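Local coordinates for protein NAD-dependent epimerase/dehydratase (Veillonella parvula, PDB 4HNH) that binds NADP in a Rossmann-type fold and probably acts as a nicotinamide-nucleotide-dependent epimerase, dehydratase or related enzyme, at residues Ile8-Ala13 with Val76-Ala81; His32-Gly37 with Thr55-Ser60; Ala178-Glu183 with Ile206-Pro211. All coordinates share one frame; numbering follows the deposited sequence.

Contact 1: Ile8-Ala13 with Val76-Ala81; sequences ITILGA and VVFVGA. With NAP (NADP nicotinamide-adenine-dinucleotide phosphate), chain C.
Four backbone hydrogen bonds, given alternately by the two strands, tie Ile8-Ala13 to Val76-Ala81 as neighbouring parallel strands of the Rossmann-type sheet. Thr9 N to Val76 O (3.1 Å) opens the ladder, Phe78 N to Thr9 O follows, and Leu11 N to Phe78 O is the shortest at 2.8 Å. Gly80 N to Leu11 O (2.9 Å) continues the ladder past the end of strand 76-79, and its N-H...O angle of 147° is the most bent of the four. The strand axes approach to 4.8 Å at 16°, as expected of twisted parallel neighbours.

On the face bearing Ile8, Ile10, Val76 and Phe78, Ile8 lies alongside Val76, CG1 to CG1 at 3.7 Å. Ile10 CG2 reaches the edge of the Phe78 ring at CD2, and helix 16-28 covers both residues. On the other face Leu11 CD1 slants across Val77 CG1 at 3.7 Å; Val77 CG1 stands anti to Val77 N (chi1 175°), on the side where Leu11 lies.

Beyond the strand ends both segments reach NADP. Gly12 has a positive phi, and a CB there would crowd the cofactor's O4B. Ala81 CB does approach that oxygen, NAP O4B, at 3.4 Å.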
loop_
_atom_site.group_PDB
_atom_site.type_symbol
_atom_site.label_atom_id
_atom_site.label_comp_id
_atom_site.label_asym_id
_atom_site.label_seq_id
_atom_site.Cartn_x
_atom_site.Cartn_y
_atom_site.Cartn_z
ATOM N N ILE A 8 4.595 5.215 -12.480
ATOM C CA ILE A 8 4.470 4.537 -11.198
ATOM C C ILE A 8 4.935 3.096 -11.293
ATOM O O ILE A 8 4.646 2.389 -12.272
ATOM C CB ILE A 8 3.018 4.582 -10.663
ATOM C CG1 ILE A 8 2.955 3.967 -9.267
ATOM C CG2 ILE A 8 2.055 3.871 -11.628
ATOM C CD1 ILE A 8 1.612 4.152 -8.571
ATOM N N THR A 9 5.695 2.669 -10.293
ATOM C CA THR A 9 6.024 1.264 -10.157
ATOM C C THR A 9 5.234 0.677 -9.005
ATOM O O THR A 9 5.208 1.232 -7.904
ATOM C CB THR A 9 7.521 1.054 -9.958
ATOM O OG1 THR A 9 8.206 1.476 -11.144
ATOM C CG2 THR A 9 7.842 -0.411 -9.691
ATOM N N ILE A 10 4.577 -0.449 -9.266
ATOM C CA ILE A 10 3.816 -1.138 -8.240
ATOM C C ILE A 10 4.553 -2.406 -7.812
ATOM O O ILE A 10 4.675 -3.362 -8.581
ATOM C CB ILE A 10 2.390 -1.461 -8.744
ATOM C CG1 ILE A 10 1.649 -0.152 -9.024
ATOM C CG2 ILE A 10 1.630 -2.334 -7.733
ATOM C CD1 ILE A 10 0.238 -0.353 -9.570
ATOM N N LEU A 11 5.059 -2.391 -6.581
ATOM C CA LEU A 11 5.796 -3.523 -6.027
ATOM C C LEU A 11 4.858 -4.464 -5.285
ATOM O O LEU A 11 4.151 -4.054 -4.353
ATOM C CB LEU A 11 6.890 -3.025 -5.066
ATOM C CG LEU A 11 7.927 -2.063 -5.646
ATOM C CD1 LEU A 11 8.954 -1.658 -4.568
ATOM C CD2 LEU A 11 8.640 -2.650 -6.853
ATOM N N GLY A 12 4.855 -5.735 -5.693
ATOM C CA GLY A 12 3.935 -6.716 -5.152
ATOM C C GLY A 12 2.639 -6.646 -5.925
ATOM O O GLY A 12 1.547 -6.624 -5.348
ATOM N N ALA A 13 2.772 -6.633 -7.248
ATOM C CA ALA A 13 1.673 -6.267 -8.132
ATOM C C ALA A 13 0.545 -7.302 -8.237
ATOM O O ALA A 13 -0.486 -7.003 -8.840
ATOM C CB ALA A 13 2.212 -5.928 -9.533
ATOM N N VAL A 76 6.930 7.707 -8.651
ATOM C CA VAL A 76 6.319 7.302 -7.387
ATOM C C VAL A 76 6.298 5.777 -7.345
ATOM O O VAL A 76 6.153 5.121 -8.388
ATOM C CB VAL A 76 4.886 7.880 -7.237
ATOM C CG1 VAL A 76 3.998 7.442 -8.402
ATOM C CG2 VAL A 76 4.273 7.486 -5.893
ATOM N N VAL A 77 6.475 5.209 -6.160
ATOM C CA VAL A 77 6.469 3.758 -6.012
ATOM C C VAL A 77 5.414 3.336 -5.002
ATOM O O VAL A 77 5.345 3.901 -3.915
ATOM C CB VAL A 77 7.862 3.227 -5.621
ATOM C CG1 VAL A 77 7.824 1.728 -5.354
ATOM C CG2 VAL A 77 8.880 3.535 -6.725
ATOM N N PHE A 78 4.566 2.372 -5.371
ATOM C CA PHE A 78 3.596 1.839 -4.421
ATOM C C PHE A 78 4.130 0.518 -3.897
ATOM O O PHE A 78 4.463 -0.380 -4.669
ATOM C CB PHE A 78 2.218 1.641 -5.077
ATOM C CG PHE A 78 1.194 0.996 -4.170
ATOM C CD1 PHE A 78 0.558 1.737 -3.196
ATOM C CD2 PHE A 78 0.854 -0.346 -4.320
ATOM C CE1 PHE A 78 -0.389 1.154 -2.345
ATOM C CE2 PHE A 78 -0.100 -0.936 -3.488
ATOM C CZ PHE A 78 -0.722 -0.179 -2.498
ATOM N N VAL A 79 4.226 0.410 -2.581
ATOM C CA VAL A 79 4.731 -0.804 -1.956
ATOM C C VAL A 79 3.541 -1.547 -1.385
ATOM O O VAL A 79 2.926 -1.102 -0.410
ATOM C CB VAL A 79 5.737 -0.491 -0.847
ATOM C CG1 VAL A 79 6.227 -1.784 -0.207
ATOM C CG2 VAL A 79 6.906 0.290 -1.411
ATOM N N GLY A 80 3.231 -2.682 -2.000
ATOM C CA GLY A 80 1.978 -3.375 -1.757
ATOM C C GLY A 80 1.935 -4.251 -0.515
ATOM O O GLY A 80 0.871 -4.767 -0.161
ATOM N N ALA A 81 3.087 -4.442 0.118
ATOM C CA ALA A 81 3.176 -5.167 1.384
ATOM C C ALA A 81 4.308 -4.585 2.221
ATOM O O ALA A 81 5.387 -4.288 1.700
ATOM C CB ALA A 81 3.399 -6.677 1.146
HETATM P PA NAP C . -2.049 -9.183 -0.501
HETATM O O1A NAP C . -3.131 -9.726 -1.374
HETATM O O2A NAP C . -1.496 -10.358 0.246
HETATM O O5B NAP C . -0.916 -8.531 -1.368
HETATM C C5B NAP C . 0.398 -8.466 -0.892
HETATM C C4B NAP C . 1.327 -8.769 -2.000
HETATM O O4B NAP C . 2.671 -8.471 -1.609
HETATM C C3B NAP C . 1.258 -10.223 -2.389
HETATM O O3B NAP C . 0.813 -10.358 -3.687
HETATM C C2B NAP C . 2.664 -10.691 -2.211
HETATM O O2B NAP C . 3.127 -11.535 -3.249
HETATM C C1B NAP C . 3.451 -9.412 -2.246
HETATM N N9A NAP C . 4.698 -9.628 -1.569
HETATM C C8A NAP C . 4.928 -9.647 -0.184
HETATM N N7A NAP C . 6.215 -9.924 0.031
HETATM C C5A NAP C . 6.870 -10.101 -1.208
HETATM C C6A NAP C . 8.213 -10.405 -1.607
HETATM N N6A NAP C . 9.211 -10.603 -0.653
HETATM N N1A NAP C . 8.482 -10.513 -2.916
HETATM C C2A NAP C . 7.545 -10.319 -3.837
HETATM N N3A NAP C . 6.270 -10.031 -3.518
HETATM C C4A NAP C . 5.908 -9.919 -2.239
HETATM O O3 NAP C . -2.579 -8.127 0.553
HETATM P PN NAP C . -3.639 -6.953 0.294
HETATM O O1N NAP C . -5.054 -7.389 0.491
HETATM O O2N NAP C . -3.631 -6.380 -1.085
HETATM O O5D NAP C . -3.296 -5.868 1.398
HETATM C C5D NAP C . -2.087 -5.131 1.288
HETATM C C4D NAP C . -1.196 -5.318 2.533
HETATM O O4D NAP C . -1.808 -4.869 3.704
HETATM C C3D NAP C . -0.742 -6.735 2.798
HETATM O O3D NAP C . 0.530 -6.688 3.293
HETATM C C2D NAP C . -1.720 -7.194 3.824
HETATM O O2D NAP C . -1.219 -8.242 4.570
HETATM C C1D NAP C . -1.841 -5.946 4.616
HETATM N N1N NAP C . -3.098 -5.803 5.394
HETATM C C2N NAP C . -4.056 -6.803 5.385
HETATM C C3N NAP C . -5.237 -6.653 6.108
HETATM C C7N NAP C . -6.251 -7.710 6.096
HETATM O O7N NAP C . -7.342 -7.511 6.579
HETATM N N7N NAP C . -5.962 -8.986 5.492
HETATM C C4N NAP C . -5.445 -5.435 6.842
HETATM C C5N NAP C . -4.403 -4.416 6.812
HETATM C C6N NAP C . -3.275 -4.628 6.090
HETATM P P2B NAP C . 2.800 -13.080 -3.385
HETATM O O1X NAP C . 3.046 -13.937 -2.154
HETATM O O2X NAP C . 1.323 -13.265 -3.704
HETATM O O3X NAP C . 3.620 -13.697 -4.511
#

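Contact 2: His32-Gly37 with Thr55-Ser60; sequences HITLYG and TVIEGS. With NAP (NADP nicotinamide-adenine-dinucleotide phosphate), chain C.
Backbone bonds dominate the pairing of Thr34, Leu35 and Tyr36 with Thr55, Val56 and Ile57, parallel strands joined through helix 46-49 in a beta-alpha-beta unit. Leu35 N to Thr55 O is the shortest of them (2.7 Å, N-H...O 173°); Thr55 N to Ile33 O and Ile57 N to Leu35 O are also nearly straight. Gly37 N to Ile57 O is weak at 3.3 Å, whereas Gly59 N meets Gly37 O at 2.9 Å from 59° above the carbonyl plane. At the outer end a water links Ile33 O with Thr55 OG1.

The side-chain bond is Tyr36 OH to Ser60 O (2.7 Å). CG anti to the backbone N (chi1 -176°) carries the ring past Ile57 to Gly59 and Ser60, beyond the end of the strand, with Ser60 O in the ring plane.

Among apolar contacts, Ile57 CG2 meets the edge of that ring at Tyr36 CD1 (3.7 Å), while Ile57 CD1 touches Thr34 CG2.

A phenylalanine at Tyr36 would probably keep the edge packing but leave Ser60 O without this donor and the turn less firmly held. Since Ser60 CA lies 3.6 Å from NAP N1A, the hydroxyl bond probably helps to hold the backbone that borders the cofactor's adenine.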
loop_
_atom_site.group_PDB
_atom_site.type_symbol
_atom_site.label_atom_id
_atom_site.label_comp_id
_atom_site.label_asym_id
_atom_site.label_seq_id
_atom_site.Cartn_x
_atom_site.Cartn_y
_atom_site.Cartn_z
ATOM N N HIS A 32 1.856 5.578 -16.782
ATOM C CA HIS A 32 2.584 4.421 -17.279
ATOM C C HIS A 32 2.995 3.580 -16.080
ATOM O O HIS A 32 3.653 4.079 -15.166
ATOM C CB HIS A 32 3.808 4.855 -18.087
ATOM C CG HIS A 32 3.472 5.424 -19.430
ATOM N ND1 HIS A 32 2.391 6.254 -19.639
ATOM C CD2 HIS A 32 4.071 5.277 -20.636
ATOM C CE1 HIS A 32 2.339 6.595 -20.915
ATOM N NE2 HIS A 32 3.347 6.015 -21.542
ATOM N N ILE A 33 2.598 2.309 -16.091
ATOM C CA ILE A 33 2.672 1.469 -14.912
ATOM C C ILE A 33 3.661 0.337 -15.100
ATOM O O ILE A 33 3.614 -0.376 -16.096
ATOM C CB ILE A 33 1.292 0.860 -14.607
ATOM C CG1 ILE A 33 0.241 1.969 -14.616
ATOM C CG2 ILE A 33 1.316 0.093 -13.287
ATOM C CD1 ILE A 33 -1.162 1.484 -14.325
ATOM N N THR A 34 4.555 0.179 -14.133
ATOM C CA THR A 34 5.463 -0.951 -14.116
ATOM C C THR A 34 5.070 -1.856 -12.950
ATOM O O THR A 34 4.981 -1.409 -11.808
ATOM C CB THR A 34 6.926 -0.484 -14.000
ATOM O OG1 THR A 34 7.277 0.264 -15.174
ATOM C CG2 THR A 34 7.864 -1.685 -13.895
ATOM N N LEU A 35 4.812 -3.125 -13.256
ATOM C CA LEU A 35 4.353 -4.099 -12.269
ATOM C C LEU A 35 5.491 -5.038 -11.908
ATOM O O LEU A 35 6.176 -5.552 -12.787
ATOM C CB LEU A 35 3.181 -4.919 -12.830
ATOM C CG LEU A 35 1.960 -4.118 -13.297
ATOM C CD1 LEU A 35 0.880 -5.040 -13.860
ATOM C CD2 LEU A 35 1.389 -3.281 -12.159
ATOM N N TYR A 36 5.684 -5.264 -10.614
ATOM C CA TYR A 36 6.766 -6.110 -10.146
ATOM C C TYR A 36 6.262 -7.122 -9.126
ATOM O O TYR A 36 5.539 -6.770 -8.193
ATOM C CB TYR A 36 7.856 -5.248 -9.498
ATOM C CG TYR A 36 9.060 -6.051 -9.075
ATOM C CD1 TYR A 36 10.018 -6.438 -10.001
ATOM C CD2 TYR A 36 9.230 -6.441 -7.752
ATOM C CE1 TYR A 36 11.123 -7.177 -9.623
ATOM C CE2 TYR A 36 10.335 -7.189 -7.360
ATOM C CZ TYR A 36 11.280 -7.555 -8.305
ATOM O OH TYR A 36 12.390 -8.292 -7.950
ATOM N N GLY A 37 6.653 -8.381 -9.290
ATOM C CA GLY A 37 6.357 -9.381 -8.278
ATOM C C GLY A 37 6.619 -10.786 -8.765
ATOM O O GLY A 37 7.103 -10.985 -9.878
ATOM N N THR A 55 4.140 -2.353 -18.060
ATOM C CA THR A 55 5.386 -3.091 -18.189
ATOM C C THR A 55 5.436 -4.098 -17.046
ATOM O O THR A 55 5.160 -3.752 -15.893
ATOM C CB THR A 55 6.613 -2.164 -18.099
ATOM O OG1 THR A 55 6.655 -1.312 -19.246
ATOM C CG2 THR A 55 7.895 -2.980 -18.059
ATOM N N VAL A 56 5.775 -5.340 -17.368
ATOM C CA VAL A 56 5.806 -6.408 -16.372
ATOM C C VAL A 56 7.216 -6.920 -16.120
ATOM O O VAL A 56 7.914 -7.323 -17.053
ATOM C CB VAL A 56 4.949 -7.607 -16.815
ATOM C CG1 VAL A 56 5.102 -8.752 -15.834
ATOM C CG2 VAL A 56 3.484 -7.206 -16.940
ATOM N N ILE A 57 7.619 -6.920 -14.853
ATOM C CA ILE A 57 8.901 -7.475 -14.450
ATOM C C ILE A 57 8.684 -8.495 -13.335
ATOM O O ILE A 57 8.024 -8.207 -12.338
ATOM C CB ILE A 57 9.855 -6.376 -13.960
ATOM C CG1 ILE A 57 10.133 -5.391 -15.100
ATOM C CG2 ILE A 57 11.142 -7.000 -13.432
ATOM C CD1 ILE A 57 10.685 -4.054 -14.653
ATOM N N GLU A 58 9.241 -9.690 -13.507
ATOM C CA GLU A 58 9.088 -10.743 -12.511
ATOM C C GLU A 58 10.274 -10.784 -11.558
ATOM O O GLU A 58 11.433 -10.711 -11.980
ATOM C CB GLU A 58 8.916 -12.104 -13.187
ATOM C CG GLU A 58 7.686 -12.198 -14.079
ATOM C CD GLU A 58 7.468 -13.599 -14.619
ATOM O OE1 GLU A 58 8.447 -14.218 -15.095
ATOM O OE2 GLU A 58 6.316 -14.082 -14.561
ATOM N N GLY A 59 9.985 -10.900 -10.267
ATOM C CA GLY A 59 11.043 -11.044 -9.279
ATOM C C GLY A 59 10.518 -10.907 -7.863
ATOM O O GLY A 59 9.341 -10.620 -7.656
ATOM N N SER A 60 11.392 -11.123 -6.884
ATOM C CA SER A 60 10.988 -11.019 -5.489
ATOM C C SER A 60 11.595 -9.766 -4.860
ATOM O O SER A 60 12.525 -9.177 -5.413
ATOM C CB SER A 60 11.420 -12.259 -4.714
ATOM O OG SER A 60 12.777 -12.165 -4.327
HETATM P PA NAP C . -2.049 -9.183 -0.501
HETATM O O1A NAP C . -3.131 -9.726 -1.374
HETATM O O2A NAP C . -1.496 -10.358 0.246
HETATM O O5B NAP C . -0.916 -8.531 -1.368
HETATM C C5B NAP C . 0.398 -8.466 -0.892
HETATM C C4B NAP C . 1.327 -8.769 -2.000
HETATM O O4B NAP C . 2.671 -8.471 -1.609
HETATM C C3B NAP C . 1.258 -10.223 -2.389
HETATM O O3B NAP C . 0.813 -10.358 -3.687
HETATM C C2B NAP C . 2.664 -10.691 -2.211
HETATM O O2B NAP C . 3.127 -11.535 -3.249
HETATM C C1B NAP C . 3.451 -9.412 -2.246
HETATM N N9A NAP C . 4.698 -9.628 -1.569
HETATM C C8A NAP C . 4.928 -9.647 -0.184
HETATM N N7A NAP C . 6.215 -9.924 0.031
HETATM C C5A NAP C . 6.870 -10.101 -1.208
HETATM C C6A NAP C . 8.213 -10.405 -1.607
HETATM N N6A NAP C . 9.211 -10.603 -0.653
HETATM N N1A NAP C . 8.482 -10.513 -2.916
HETATM C C2A NAP C . 7.545 -10.319 -3.837
HETATM N N3A NAP C . 6.270 -10.031 -3.518
HETATM C C4A NAP C . 5.908 -9.919 -2.239
HETATM O O3 NAP C . -2.579 -8.127 0.553
HETATM P PN NAP C . -3.639 -6.953 0.294
HETATM O O1N NAP C . -5.054 -7.389 0.491
HETATM O O2N NAP C . -3.631 -6.380 -1.085
HETATM O O5D NAP C . -3.296 -5.868 1.398
HETATM C C5D NAP C . -2.087 -5.131 1.288
HETATM C C4D NAP C . -1.196 -5.318 2.533
HETATM O O4D NAP C . -1.808 -4.869 3.704
HETATM C C3D NAP C . -0.742 -6.735 2.798
HETATM O O3D NAP C . 0.530 -6.688 3.293
HETATM C C2D NAP C . -1.720 -7.194 3.824
HETATM O O2D NAP C . -1.219 -8.242 4.570
HETATM C C1D NAP C . -1.841 -5.946 4.616
HETATM N N1N NAP C . -3.098 -5.803 5.394
HETATM C C2N NAP C . -4.056 -6.803 5.385
HETATM C C3N NAP C . -5.237 -6.653 6.108
HETATM C C7N NAP C . -6.251 -7.710 6.096
HETATM O O7N NAP C . -7.342 -7.511 6.579
HETATM N N7N NAP C . -5.962 -8.986 5.492
HETATM C C4N NAP C . -5.445 -5.435 6.842
HETATM C C5N NAP C . -4.403 -4.416 6.812
HETATM C C6N NAP C . -3.275 -4.628 6.090
HETATM P P2B NAP C . 2.800 -13.080 -3.385
HETATM O O1X NAP C . 3.046 -13.937 -2.154
HETATM O O2X NAP C . 1.323 -13.265 -3.704
HETATM O O3X NAP C . 3.620 -13.697 -4.511
HETATM O O HOH W 1 4.878 0.880 -18.679
#

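Contact 3: Ala178-Glu183 with Ile206-Pro211; sequences AQVSRE and IGVGEP. With NAP (NADP nicotinamide-adenine-dinucleotide phosphate), chain C.
Glu210 OE1 is gripped by two partners, Gln179 NE2 across the contact at 3.2 Å and the hydroxyl of Tyr158 from strand 148-158. The amide hydrogen of Gln179 points well at the oxygen (N-H...O 164°), and OE1 lies close to the amide plane. Seen from the carboxylate, however, the amide nitrogen stands 39° above the carboxylate plane. The two side chains run side by side in the same direction, their flat ends turned 36° from each other. Glu210 is fully extended, with CG anti to its backbone N, which brings OE1 level with the amide. Gln179 is itself held at both ends of that amide: OE1 accepts from the backbone N of Ser219 and Phe220, and NE2 also gives to His221 O. The pair therefore ties strand end to C-terminal tail, and the several bonds probably fix the rotation of the amide.

The backbone adds a second link, Glu210 N to Gln179 O at 3.0 Å, with the donor in the carbonyl plane. Beside it Val180 packs against Val208-Glu210 of the other segment by its methyls. CG2 of Val180 lies 3.7 Å from Gly209 C, and its CG1 lies 3.8 Å from Val208 O, a carbonyl buried here with no polar partner in the model. Contact with the Val208 side chain is looser, Val180 CG2 to Val208 CG1 measuring 4.4 Å.

Two residues beyond Val180, Arg182 NE donates to NAP O1N at 2.9 Å, with the phosphate oxygen in the guanidinium plane. Ser181 caps the start of helix 182-193 through Ala184 N. Strand 148-158 pairs with both 180-181 and 204-209, and helix 16-28 packs against Arg182.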
loop_
_atom_site.group_PDB
_atom_site.type_symbol
_atom_site.label_atom_id
_atom_site.label_comp_id
_atom_site.label_asym_id
_atom_site.label_seq_id
_atom_site.Cartn_x
_atom_site.Cartn_y
_atom_site.Cartn_z
ATOM N N ALA A 178 -13.548 -0.519 12.105
ATOM C CA ALA A 178 -13.145 -1.916 12.216
ATOM C C ALA A 178 -12.859 -2.564 10.873
ATOM O O ALA A 178 -12.391 -3.696 10.817
ATOM C CB ALA A 178 -14.230 -2.712 12.941
ATOM N N GLN A 179 -13.159 -1.861 9.793
ATOM C CA GLN A 179 -13.011 -2.451 8.473
ATOM C C GLN A 179 -12.997 -1.384 7.387
ATOM O O GLN A 179 -13.383 -0.231 7.626
ATOM C CB GLN A 179 -14.141 -3.441 8.216
ATOM C CG GLN A 179 -15.503 -2.749 8.076
ATOM C CD GLN A 179 -16.618 -3.733 7.834
ATOM O OE1 GLN A 179 -16.628 -4.809 8.409
ATOM N NE2 GLN A 179 -17.568 -3.366 6.976
ATOM N N VAL A 180 -12.536 -1.774 6.198
ATOM C CA VAL A 180 -12.575 -0.913 5.019
ATOM C C VAL A 180 -12.481 -1.801 3.780
ATOM O O VAL A 180 -11.809 -2.822 3.814
ATOM C CB VAL A 180 -11.427 0.129 5.050
ATOM C CG1 VAL A 180 -10.063 -0.557 4.936
ATOM C CG2 VAL A 180 -11.631 1.185 3.956
ATOM N N SER A 181 -13.171 -1.441 2.702
ATOM C CA SER A 181 -13.123 -2.297 1.509
ATOM C C SER A 181 -11.816 -2.028 0.760
ATOM O O SER A 181 -11.256 -0.938 0.833
ATOM C CB SER A 181 -14.322 -2.058 0.586
ATOM O OG SER A 181 -14.201 -0.803 -0.061
ATOM N N ARG A 182 -11.332 -3.017 0.024
ATOM C CA ARG A 182 -10.131 -2.794 -0.772
ATOM C C ARG A 182 -10.384 -1.727 -1.848
ATOM O O ARG A 182 -9.477 -0.975 -2.204
ATOM C CB ARG A 182 -9.641 -4.105 -1.390
ATOM C CG ARG A 182 -9.062 -5.044 -0.338
ATOM C CD ARG A 182 -8.463 -6.266 -0.982
ATOM N NE ARG A 182 -7.891 -7.144 0.027
ATOM C CZ ARG A 182 -8.600 -8.061 0.683
ATOM N NH1 ARG A 182 -9.898 -8.206 0.441
ATOM N NH2 ARG A 182 -8.010 -8.829 1.595
ATOM N N GLU A 183 -11.619 -1.648 -2.333
ATOM C CA GLU A 183 -11.974 -0.666 -3.346
ATOM C C GLU A 183 -11.896 0.746 -2.776
ATOM O O GLU A 183 -11.478 1.670 -3.469
ATOM C CB GLU A 183 -13.371 -0.955 -3.899
ATOM C CG GLU A 183 -13.474 -2.253 -4.741
ATOM C CD GLU A 183 -13.641 -3.540 -3.918
ATOM O OE1 GLU A 183 -13.694 -3.496 -2.668
ATOM O OE2 GLU A 183 -13.739 -4.617 -4.550
ATOM N N ILE A 206 -0.944 7.537 7.902
ATOM C CA ILE A 206 -2.360 7.879 7.881
ATOM C C ILE A 206 -3.227 6.626 7.872
ATOM O O ILE A 206 -2.996 5.711 7.082
ATOM C CB ILE A 206 -2.667 8.693 6.597
ATOM C CG1 ILE A 206 -1.744 9.916 6.518
ATOM C CG2 ILE A 206 -4.154 9.089 6.528
ATOM C CD1 ILE A 206 -1.695 10.718 7.795
ATOM N N GLY A 207 -4.246 6.586 8.725
ATOM C CA GLY A 207 -5.154 5.449 8.712
ATOM C C GLY A 207 -6.210 5.566 7.624
ATOM O O GLY A 207 -6.548 6.665 7.192
ATOM N N VAL A 208 -6.721 4.432 7.166
ATOM C CA VAL A 208 -7.784 4.440 6.158
ATOM C C VAL A 208 -8.857 3.488 6.647
ATOM O O VAL A 208 -8.589 2.308 6.873
ATOM C CB VAL A 208 -7.279 3.975 4.762
ATOM C CG1 VAL A 208 -8.387 4.107 3.724
ATOM C CG2 VAL A 208 -6.054 4.771 4.320
ATOM N N GLY A 209 -10.065 4.003 6.840
ATOM C CA GLY A 209 -11.150 3.202 7.372
ATOM C C GLY A 209 -12.482 3.541 6.733
ATOM O O GLY A 209 -12.654 4.613 6.161
ATOM N N GLU A 210 -13.426 2.608 6.817
ATOM C CA GLU A 210 -14.775 2.859 6.312
ATOM C C GLU A 210 -15.574 3.611 7.371
ATOM O O GLU A 210 -15.714 3.138 8.491
ATOM C CB GLU A 210 -15.447 1.525 5.989
ATOM C CG GLU A 210 -16.909 1.689 5.571
ATOM C CD GLU A 210 -17.567 0.362 5.238
ATOM O OE1 GLU A 210 -16.885 -0.681 5.300
ATOM O OE2 GLU A 210 -18.781 0.357 4.943
ATOM N N PRO A 211 -16.091 4.806 7.033
ATOM C CA PRO A 211 -16.911 5.525 8.012
ATOM C C PRO A 211 -18.062 4.680 8.549
ATOM O O PRO A 211 -18.658 3.891 7.817
ATOM C CB PRO A 211 -17.460 6.709 7.203
ATOM C CG PRO A 211 -16.410 6.946 6.149
ATOM C CD PRO A 211 -15.957 5.554 5.769
HETATM P PA NAP C . -2.049 -9.183 -0.501
HETATM O O1A NAP C . -3.131 -9.726 -1.374
HETATM O O2A NAP C . -1.496 -10.358 0.246
HETATM O O5B NAP C . -0.916 -8.531 -1.368
HETATM C C5B NAP C . 0.398 -8.466 -0.892
HETATM C C4B NAP C . 1.327 -8.769 -2.000
HETATM O O4B NAP C . 2.671 -8.471 -1.609
HETATM C C3B NAP C . 1.258 -10.223 -2.389
HETATM O O3B NAP C . 0.813 -10.358 -3.687
HETATM C C2B NAP C . 2.664 -10.691 -2.211
HETATM O O2B NAP C . 3.127 -11.535 -3.249
HETATM C C1B NAP C . 3.451 -9.412 -2.246
HETATM N N9A NAP C . 4.698 -9.628 -1.569
HETATM C C8A NAP C . 4.928 -9.647 -0.184
HETATM N N7A NAP C . 6.215 -9.924 0.031
HETATM C C5A NAP C . 6.870 -10.101 -1.208
HETATM C C6A NAP C . 8.213 -10.405 -1.607
HETATM N N6A NAP C . 9.211 -10.603 -0.653
HETATM N N1A NAP C . 8.482 -10.513 -2.916
HETATM C C2A NAP C . 7.545 -10.319 -3.837
HETATM N N3A NAP C . 6.270 -10.031 -3.518
HETATM C C4A NAP C . 5.908 -9.919 -2.239
HETATM O O3 NAP C . -2.579 -8.127 0.553
HETATM P PN NAP C . -3.639 -6.953 0.294
HETATM O O1N NAP C . -5.054 -7.389 0.491
HETATM O O2N NAP C . -3.631 -6.380 -1.085
HETATM O O5D NAP C . -3.296 -5.868 1.398
HETATM C C5D NAP C . -2.087 -5.131 1.288
HETATM C C4D NAP C . -1.196 -5.318 2.533
HETATM O O4D NAP C . -1.808 -4.869 3.704
HETATM C C3D NAP C . -0.742 -6.735 2.798
HETATM O O3D NAP C . 0.530 -6.688 3.293
HETATM C C2D NAP C . -1.720 -7.194 3.824
HETATM O O2D NAP C . -1.219 -8.242 4.570
HETATM C C1D NAP C . -1.841 -5.946 4.616
HETATM N N1N NAP C . -3.098 -5.803 5.394
HETATM C C2N NAP C . -4.056 -6.803 5.385
HETATM C C3N NAP C . -5.237 -6.653 6.108
HETATM C C7N NAP C . -6.251 -7.710 6.096
HETATM O O7N NAP C . -7.342 -7.511 6.579
HETATM N N7N NAP C . -5.962 -8.986 5.492
HETATM C C4N NAP C . -5.445 -5.435 6.842
HETATM C C5N NAP C . -4.403 -4.416 6.812
HETATM C C6N NAP C . -3.275 -4.628 6.090
HETATM P P2B NAP C . 2.800 -13.080 -3.385
HETATM O O1X NAP C . 3.046 -13.937 -2.154
HETATM O O2X NAP C . 1.323 -13.265 -3.704
HETATM O O3X NAP C . 3.620 -13.697 -4.511
#

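All three contacts belong to one sheet and reach NADP, but at different points. Contact 1 is wholly buried, its centre about 7 Å from the centre of the chain. Contact 2, nested within the loop that contact 1 closes, is partly exposed, and water enters its outer end. Their centres are 9 Å apart, and strands 7-11 and 32-37 are direct neighbours, with Ile10 N to Thr34 O at 2.7 Å a probable hydrogen bond. Contact 3 is buried too but stands about 26 Å from contact 2, centre to centre, across the chain's centre. Ladders of backbone bonds dominate contacts 1 and 2, whereas contact 3 has one such bond and relies on an amide-carboxylate pair.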